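PDB 6VC5: endoglucanase from Komagataeibacter sucrofermentans, which probably hydrolyses internal beta-1,4-glucosidic linkages in cellulose, lichenin and cereal beta-D-glucans, as a family 8 glycoside hydrolase. Local coordinates for residues V150-S155 against L200-H205. Sequence-based numbering, arbitrary orientation.
Sequences VTLNLS and LSINLH
V150 and L152 pair with I202 and L200 as neighbouring antiparallel strands. V150 and I202 exchange two backbone hydrogen bonds, V150 N to I202 O at 3.0 Å and I202 N to V150 O at 2.9 Å. L152 and L200 do the same, with L200 N to L152 O at 2.8 Å. T151 and S201 form the non-hydrogen-bonded pair between them. Here the CA-H of S201 points at V150 O, and that of T151 at L200 O. Strand 200-203 is the central member of this three-stranded antiparallel sheet.

V150 carries much of the apolar contact. Its CB faces L204 CD2. CG1 sits between the backbone N and the carbonyl carbon (chi1 66°), which turns it to the partner strand. There it meets I202 CB at 3.8 Å, I202 O, and L204 CD2 at 3.9 Å. The V150 and I202 side chains lie side by side and point the same way. The L152 and I202 side chains cross at a slant, touching CD1 to CD1 at 3.9 Å. L154 CD2 approaches L200 CD2 more loosely. V131 of strand 128-131 packs on V150, I202 and L204, while I184 of helix 172-187 touches L154 and L200.

The face with T151 and S201 carries two hydroxyls. One water bridges T151 OG1 (2.6 Å) and S201 OG (2.7 Å), and a glycerol lies near T151. At the end of the strand, N203 OD1 accepts from H205 N, an Asx turn that leads into the connection to strand 209-211.

With valine, leucine and isoleucine side chains on the buried face and water-linked hydroxyls on a partly exposed one, the contact is amphipathic. Between the strands, the four backbone bonds satisfy the N and O of V150, L152, L200 and I202.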
loop_
_atom_site.group_PDB
_atom_site.type_symbol
_atom_site.label_atom_id
_atom_site.label_comp_id
_atom_site.label_asym_id
_atom_site.label_seq_id
_atom_site.Cartn_x
_atom_site.Cartn_y
_atom_site.Cartn_z
ATOM N N VAL A 150 20.362 2.129 -1.317
ATOM C CA VAL A 150 19.071 1.511 -1.571
ATOM C C VAL A 150 17.994 2.547 -1.286
ATOM O O VAL A 150 18.102 3.314 -0.323
ATOM C CB VAL A 150 18.854 0.213 -0.763
ATOM C CG1 VAL A 150 18.775 0.494 0.735
ATOM C CG2 VAL A 150 17.610 -0.504 -1.250
ATOM N N THR A 151 16.981 2.606 -2.155
ATOM C CA THR A 151 15.804 3.437 -1.937
ATOM C C THR A 151 14.654 2.553 -1.482
ATOM O O THR A 151 14.348 1.543 -2.125
ATOM C CB THR A 151 15.406 4.146 -3.230
ATOM O OG1 THR A 151 16.488 4.980 -3.669
ATOM C CG2 THR A 151 14.123 4.992 -3.017
ATOM N N LEU A 152 14.017 2.921 -0.376
ATOM C CA LEU A 152 12.867 2.185 0.111
ATOM C C LEU A 152 11.646 3.089 0.112
ATOM O O LEU A 152 11.748 4.303 0.329
ATOM C CB LEU A 152 13.107 1.669 1.548
ATOM C CG LEU A 152 14.358 0.833 1.793
ATOM C CD1 LEU A 152 14.435 0.425 3.270
ATOM C CD2 LEU A 152 14.358 -0.395 0.892
ATOM N N ASN A 153 10.491 2.498 -0.141
ATOM C CA ASN A 153 9.219 3.179 0.061
ATOM C C ASN A 153 8.576 2.507 1.267
ATOM O O ASN A 153 8.158 1.349 1.184
ATOM C CB ASN A 153 8.355 3.072 -1.190
ATOM C CG ASN A 153 7.167 3.976 -1.136
ATOM O OD1 ASN A 153 6.482 4.041 -0.113
ATOM N ND2 ASN A 153 6.921 4.710 -2.217
ATOM N N LEU A 154 8.519 3.222 2.394
ATOM C CA LEU A 154 8.031 2.598 3.625
ATOM C C LEU A 154 6.553 2.236 3.522
ATOM O O LEU A 154 6.096 1.295 4.172
ATOM C CB LEU A 154 8.309 3.518 4.821
ATOM C CG LEU A 154 9.801 3.796 5.074
ATOM C CD1 LEU A 154 9.977 4.789 6.211
ATOM C CD2 LEU A 154 10.543 2.493 5.352
ATOM N N SER A 155 5.791 2.954 2.695
ATOM C CA SER A 155 4.388 2.620 2.487
ATOM C C SER A 155 4.196 1.336 1.701
ATOM O O SER A 155 3.060 0.866 1.593
ATOM C CB SER A 155 3.653 3.759 1.765
ATOM O OG SER A 155 3.938 3.774 0.370
ATOM N N LEU A 200 12.783 6.787 1.213
ATOM C CA LEU A 200 13.907 6.775 2.140
ATOM C C LEU A 200 15.131 6.220 1.423
ATOM O O LEU A 200 15.011 5.320 0.586
ATOM C CB LEU A 200 13.574 5.857 3.326
ATOM C CG LEU A 200 14.652 5.716 4.384
ATOM C CD1 LEU A 200 14.703 6.975 5.235
ATOM C CD2 LEU A 200 14.361 4.496 5.234
ATOM N N SER A 201 16.310 6.756 1.737
ATOM C CA SER A 201 17.566 6.199 1.243
ATOM C C SER A 201 18.398 5.665 2.408
ATOM O O SER A 201 18.509 6.316 3.455
ATOM C CB SER A 201 18.354 7.274 0.491
ATOM O OG SER A 201 19.495 6.711 -0.135
ATOM N N ILE A 202 18.997 4.483 2.231
ATOM C CA ILE A 202 19.992 3.958 3.169
ATOM C C ILE A 202 21.297 3.782 2.399
ATOM O O ILE A 202 21.315 3.140 1.341
ATOM C CB ILE A 202 19.560 2.628 3.811
ATOM C CG1 ILE A 202 18.234 2.786 4.556
ATOM C CG2 ILE A 202 20.640 2.138 4.789
ATOM C CD1 ILE A 202 17.715 1.475 5.182
ATOM N N ASN A 203 22.375 4.382 2.906
ATOM C CA ASN A 203 23.679 4.235 2.276
ATOM C C ASN A 203 24.237 2.847 2.578
ATOM O O ASN A 203 24.289 2.418 3.734
ATOM C CB ASN A 203 24.621 5.325 2.775
ATOM C CG ASN A 203 25.925 5.334 2.021
ATOM O OD1 ASN A 203 26.750 4.450 2.200
ATOM N ND2 ASN A 203 26.081 6.288 1.110
ATOM N N LEU A 204 24.615 2.124 1.526
ATOM C CA LEU A 204 25.045 0.742 1.696
ATOM C C LEU A 204 26.442 0.626 2.288
ATOM O O LEU A 204 26.802 -0.448 2.789
ATOM C CB LEU A 204 25.004 0.013 0.357
ATOM C CG LEU A 204 23.633 -0.053 -0.326
ATOM C CD1 LEU A 204 23.727 -0.974 -1.526
ATOM C CD2 LEU A 204 22.547 -0.516 0.637
ATOM N N HIS A 205 27.231 1.696 2.235
ATOM C CA HIS A 205 28.587 1.675 2.774
ATOM C C HIS A 205 28.686 2.190 4.203
ATOM O O HIS A 205 29.711 1.954 4.850
ATOM C CB HIS A 205 29.515 2.517 1.895
ATOM C CG HIS A 205 29.504 2.112 0.453
ATOM N ND1 HIS A 205 29.765 0.823 0.043
ATOM C CD2 HIS A 205 29.241 2.819 -0.669
ATOM C CE1 HIS A 205 29.672 0.756 -1.274
ATOM N NE2 HIS A 205 29.358 1.954 -1.730
HETATM O O HOH W 1 18.665 6.067 -2.670
#